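ATP-dependent RNA helicase HrpB (Escherichia coli, PDB 6EUD) is a DEAH/RHA-type RNA helicase that hydrolyses ATP to ADP and phosphate and binds single-stranded RNA. Local coordinates at residues 501-506 with 591-596; 534-539 with 555-560. All coordinates share one frame; numbering follows the deposited sequence.

Contact 1 (501-506 with 591-596); sequences DRIARR and LQIGQL. With EDO (1,2-ethanediol), chain C.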
# COMPACT_ATOMS: atom_id res chain seq x y z
N ASP A 501 -8.55 -0.72 -16.88
CA ASP A 501 -7.21 -0.17 -16.76
C ASP A 501 -6.14 -1.13 -17.32
O ASP A 501 -4.97 -0.75 -17.44
CB ASP A 501 -6.90 0.12 -15.29
CG ASP A 501 -7.14 -1.09 -14.40
OD1 ASP A 501 -8.06 -1.86 -14.70
OD2 ASP A 501 -6.43 -1.28 -13.39
N ARG A 502 -6.55 -2.36 -17.64
CA ARG A 502 -5.59 -3.33 -18.16
C ARG A 502 -5.87 -3.69 -19.61
O ARG A 502 -5.34 -4.68 -20.11
CB ARG A 502 -5.57 -4.58 -17.29
CG ARG A 502 -5.20 -4.26 -15.87
CD ARG A 502 -5.18 -5.49 -15.01
NE ARG A 502 -4.89 -5.12 -13.62
CZ ARG A 502 -4.97 -5.97 -12.61
NH1 ARG A 502 -5.34 -7.24 -12.82
NH2 ARG A 502 -4.69 -5.56 -11.39
N ILE A 503 -6.70 -2.90 -20.27
CA ILE A 503 -6.80 -2.91 -21.72
C ILE A 503 -5.45 -2.55 -22.33
O ILE A 503 -4.84 -1.56 -21.93
CB ILE A 503 -7.85 -1.93 -22.21
CG1 ILE A 503 -9.24 -2.44 -21.82
CG2 ILE A 503 -7.70 -1.71 -23.71
CD1 ILE A 503 -10.36 -1.44 -22.07
N ALA A 504 -4.97 -3.35 -23.28
CA ALA A 504 -3.62 -3.16 -23.80
C ALA A 504 -3.59 -2.87 -25.29
O ALA A 504 -4.26 -3.53 -26.09
CB ALA A 504 -2.79 -4.36 -23.50
N ARG A 505 -2.81 -1.86 -25.68
CA ARG A 505 -2.63 -1.55 -27.09
C ARG A 505 -1.17 -1.74 -27.47
O ARG A 505 -0.25 -1.46 -26.68
CB ARG A 505 -3.08 -0.13 -27.40
CG ARG A 505 -2.81 0.30 -28.83
CD ARG A 505 -2.93 1.80 -28.98
NE ARG A 505 -2.38 2.25 -30.25
CZ ARG A 505 -3.09 2.43 -31.36
NH1 ARG A 505 -4.40 2.23 -31.35
NH2 ARG A 505 -2.49 2.84 -32.46
N ARG A 506 -0.95 -2.26 -28.68
CA ARG A 506 0.40 -2.49 -29.18
C ARG A 506 1.06 -1.15 -29.43
O ARG A 506 0.44 -0.22 -29.95
CB ARG A 506 0.39 -3.35 -30.45
CG ARG A 506 1.78 -3.86 -30.85
CD ARG A 506 1.76 -4.67 -32.14
NE ARG A 506 1.62 -3.82 -33.32
CZ ARG A 506 2.64 -3.28 -33.99
NH1 ARG A 506 3.89 -3.50 -33.59
NH2 ARG A 506 2.41 -2.52 -35.05
N LEU A 591 -9.67 11.01 -28.76
CA LEU A 591 -10.44 9.99 -28.06
C LEU A 591 -9.46 9.08 -27.31
O LEU A 591 -8.46 8.60 -27.93
CB LEU A 591 -11.30 9.20 -29.04
CG LEU A 591 -12.32 10.09 -29.77
CD1 LEU A 591 -13.26 9.29 -30.69
CD2 LEU A 591 -13.10 10.86 -28.74
N GLN A 592 -9.68 8.84 -26.01
CA GLN A 592 -8.63 8.05 -25.38
C GLN A 592 -9.33 6.96 -24.49
O GLN A 592 -10.48 7.11 -24.02
CB GLN A 592 -7.69 8.93 -24.55
CG GLN A 592 -8.48 9.62 -23.41
CD GLN A 592 -7.97 11.00 -23.04
OE1 GLN A 592 -7.01 11.16 -22.27
NE2 GLN A 592 -8.80 12.02 -23.41
N ILE A 593 -8.70 5.81 -24.36
CA ILE A 593 -9.10 4.84 -23.36
C ILE A 593 -8.05 4.87 -22.26
O ILE A 593 -6.95 4.33 -22.42
CB ILE A 593 -9.21 3.44 -23.95
CG1 ILE A 593 -10.27 3.41 -25.06
CG2 ILE A 593 -9.62 2.50 -22.88
CD1 ILE A 593 -10.39 2.11 -25.74
N GLY A 594 -8.36 5.55 -21.17
CA GLY A 594 -7.35 5.81 -20.15
C GLY A 594 -6.23 6.63 -20.74
O GLY A 594 -6.48 7.69 -21.31
N GLN A 595 -5.00 6.14 -20.64
CA GLN A 595 -3.82 6.83 -21.17
C GLN A 595 -3.52 6.46 -22.62
O GLN A 595 -2.52 6.91 -23.18
CB GLN A 595 -2.60 6.50 -20.31
CG GLN A 595 -2.78 6.88 -18.85
CD GLN A 595 -3.12 8.34 -18.70
OE1 GLN A 595 -2.33 9.20 -19.07
NE2 GLN A 595 -4.32 8.63 -18.19
N LEU A 596 -4.38 5.64 -23.22
CA LEU A 596 -4.18 5.11 -24.58
C LEU A 596 -4.89 5.95 -25.60
O LEU A 596 -6.12 6.02 -25.60
CB LEU A 596 -4.67 3.66 -24.69
CG LEU A 596 -3.93 2.61 -23.88
CD1 LEU A 596 -4.58 1.23 -24.05
CD2 LEU A 596 -2.47 2.59 -24.30
C1 EDO C . -7.32 2.29 -11.91
O1 EDO C . -7.25 2.10 -10.52
C2 EDO C . -5.91 2.35 -12.52
O2 EDO C . -5.19 1.12 -12.31
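Ile593 meets Ile503 where the strand 584-593 runs out: its CG2 lies 4.1 Å from Ile503 CD1, and the two side chains cross at about a right angle. At Gly594 the chain reverses in a type II' beta turn, where positive phi (61°) suits a residue without a side chain. The turn ends at Leu596, and two backbone hydrogen bonds close it, Ile593 N to Leu596 O at 2.9 Å and Leu596 N to Ile593 O at 3.0 Å. Leu596 gives the largest surface, its CD1 coming 3.5 Å from Ile503 O and 3.9 Å from Arg505 CB. Arg505 thus offers its aliphatic root; CG stands anti to the backbone N (chi1 175°), the chain runs extended to NE, and the guanidinium forms a salt bridge with Glu533. No hydrogen bond joins the two segments; the hairpin tip sits on 503-506 by apolar packing. Just before strand 503-506, Asp501 OD2 accepts from O2 of an ethanediol, probably carried in from the crystallisation liquor, at 2.9 Å and also forms a salt bridge with Arg422. An alanine here would probably leave Arg422 without this counter-charge, close to the like-charged Arg502. The hairpin of strands 584-593 and 596-602, part of the HrpB connector region, thus abuts the six-stranded sheet: Leu596 also touches Trp534 of strand 534-542 and Gln514 of strand 512-515, and Ile593 rests on Val570.

Contact 2 (534-539 with 555-560); sequences WLIAPL and LLVDID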
# COMPACT_ATOMS: atom_id res chain seq x y z
N TRP A 534 -5.04 -5.01 -30.05
CA TRP A 534 -5.78 -4.70 -28.83
C TRP A 534 -6.09 -5.93 -27.99
O TRP A 534 -6.67 -6.90 -28.48
CB TRP A 534 -7.07 -3.97 -29.17
CG TRP A 534 -6.84 -2.59 -29.60
CD1 TRP A 534 -6.60 -2.15 -30.86
CD2 TRP A 534 -6.82 -1.43 -28.75
NE1 TRP A 534 -6.43 -0.79 -30.86
CE2 TRP A 534 -6.56 -0.32 -29.58
CE3 TRP A 534 -7.00 -1.22 -27.38
CZ2 TRP A 534 -6.49 0.98 -29.09
CZ3 TRP A 534 -6.92 0.08 -26.89
CH2 TRP A 534 -6.66 1.16 -27.74
N LEU A 535 -5.71 -5.87 -26.71
CA LEU A 535 -5.96 -6.96 -25.78
C LEU A 535 -6.58 -6.45 -24.49
O LEU A 535 -6.61 -5.26 -24.23
CB LEU A 535 -4.67 -7.70 -25.43
CG LEU A 535 -3.78 -8.19 -26.58
CD1 LEU A 535 -2.45 -8.69 -26.02
CD2 LEU A 535 -4.51 -9.27 -27.40
N ILE A 536 -7.10 -7.37 -23.69
CA ILE A 536 -7.38 -7.08 -22.28
C ILE A 536 -6.52 -8.05 -21.50
O ILE A 536 -6.63 -9.26 -21.71
CB ILE A 536 -8.87 -7.27 -21.90
CG1 ILE A 536 -9.79 -6.51 -22.86
CG2 ILE A 536 -9.08 -6.77 -20.48
CD1 ILE A 536 -11.22 -6.64 -22.52
N ALA A 537 -5.65 -7.55 -20.64
CA ALA A 537 -4.73 -8.42 -19.92
C ALA A 537 -4.99 -8.39 -18.42
O ALA A 537 -4.36 -7.63 -17.69
CB ALA A 537 -3.28 -8.02 -20.20
N PRO A 538 -5.93 -9.23 -17.96
CA PRO A 538 -6.25 -9.22 -16.53
C PRO A 538 -5.10 -9.71 -15.63
O PRO A 538 -4.96 -9.20 -14.53
CB PRO A 538 -7.47 -10.16 -16.45
CG PRO A 538 -7.42 -10.97 -17.65
CD PRO A 538 -6.83 -10.11 -18.72
N LEU A 539 -4.30 -10.66 -16.11
CA LEU A 539 -3.23 -11.21 -15.29
C LEU A 539 -1.84 -10.74 -15.75
O LEU A 539 -1.41 -11.02 -16.88
CB LEU A 539 -3.30 -12.74 -15.29
CG LEU A 539 -2.68 -13.46 -14.11
CD1 LEU A 539 -3.28 -12.96 -12.82
CD2 LEU A 539 -2.91 -14.94 -14.26
N LEU A 555 -6.80 -11.57 -23.38
CA LEU A 555 -7.83 -11.86 -24.36
C LEU A 555 -7.70 -10.86 -25.49
O LEU A 555 -7.42 -9.67 -25.25
CB LEU A 555 -9.23 -11.78 -23.73
CG LEU A 555 -10.34 -12.38 -24.60
CD1 LEU A 555 -10.33 -13.90 -24.50
CD2 LEU A 555 -11.70 -11.80 -24.25
N LEU A 556 -7.87 -11.33 -26.72
CA LEU A 556 -7.83 -10.45 -27.88
C LEU A 556 -9.21 -9.85 -28.08
O LEU A 556 -10.22 -10.54 -27.95
CB LEU A 556 -7.35 -11.18 -29.14
CG LEU A 556 -8.27 -12.10 -29.92
CD1 LEU A 556 -9.02 -11.36 -31.01
CD2 LEU A 556 -7.47 -13.25 -30.52
N VAL A 557 -9.23 -8.56 -28.38
CA VAL A 557 -10.47 -7.84 -28.58
C VAL A 557 -10.40 -7.03 -29.86
O VAL A 557 -9.36 -6.46 -30.20
CB VAL A 557 -10.78 -6.90 -27.40
CG1 VAL A 557 -10.99 -7.71 -26.13
CG2 VAL A 557 -9.66 -5.91 -27.20
N ASP A 558 -11.50 -7.01 -30.60
CA ASP A 558 -11.65 -6.04 -31.67
C ASP A 558 -12.08 -4.74 -31.00
O ASP A 558 -13.16 -4.66 -30.41
CB ASP A 558 -12.66 -6.53 -32.71
CG ASP A 558 -12.77 -5.60 -33.90
OD1 ASP A 558 -12.22 -5.93 -34.97
OD2 ASP A 558 -13.40 -4.53 -33.75
N ILE A 559 -11.22 -3.73 -31.06
CA ILE A 559 -11.42 -2.54 -30.25
C ILE A 559 -12.66 -1.79 -30.68
O ILE A 559 -13.31 -1.14 -29.86
CB ILE A 559 -10.18 -1.60 -30.30
CG1 ILE A 559 -10.30 -0.49 -29.25
CG2 ILE A 559 -9.96 -1.03 -31.71
CD1 ILE A 559 -10.47 -0.99 -27.84
N ASP A 560 -13.00 -1.90 -31.96
CA ASP A 560 -14.16 -1.20 -32.51
C ASP A 560 -15.46 -1.76 -31.94
O ASP A 560 -16.38 -1.01 -31.61
CB ASP A 560 -14.15 -1.29 -34.03
CG ASP A 560 -12.95 -0.60 -34.65
OD1 ASP A 560 -12.90 0.65 -34.62
OD2 ASP A 560 -12.05 -1.31 -35.15
O HOH W 1 -6.92 -5.93 -31.66
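Trp534 carries the largest buried surface, and Ile559 lies over one face of its indole. Ile559 CB stands 3.5 Å from the centroid of the five-membered ring and 9° off the normal, a CH-pi contact. With CG1 anti to the backbone N (chi1 -170°), that atom comes over the centre of the ring system; Ile559 CD1 reaches on to Trp534 CE3 at 3.5 Å, and Ile559 CG2 covers the NE1 side at 3.6 Å. Val557, the other main partner, gives from its N a nearly straight hydrogen bond to Trp534 O (3.1 Å, 173°). Val557 CG2 packs on Trp534 CB at 3.8 Å, and Val557 CG1 meets Ile536 CG1 at 3.7 Å. A water ties the same pair together, accepting from Trp534 N and donating to Val557 O. Ile536 and Leu555 form an antiparallel hydrogen-bonded pair, Ile536 N reaching Leu555 O at 2.8 Å and Leu555 N returning a bond to Ile536 O. Strand 554-556 borders strand 534-542, and the chain turns into helix 559-565 with Asp558 at the N-cap, its OD2 accepting weakly from Asp560 N and also from Glu561 N. Helix 491-498 packs on Ile536, Leu555 and Val557, while Trp534 also touches strands 503-506 and 596-602.

Contacts 1 and 2 have their centres about 10 Å apart and share one sheet, in which strands 503-506 and 534-542 are antiparallel neighbours. Probable backbone hydrogen bonds join them: Ala504 N to Leu535 O at 2.7 Å and Arg502 O to Ala537 N at 2.9 Å. The indole of contact 2 also borders contact 1, where Arg505 NH1 comes 3.3 Å from Trp534 CZ2. Contact 2 links residues close in sequence, whereas contact 1 brings the connector hairpin back to the sheet from much further along the chain. Both lie away from the annotated ATP-binding residues and the DEFH box.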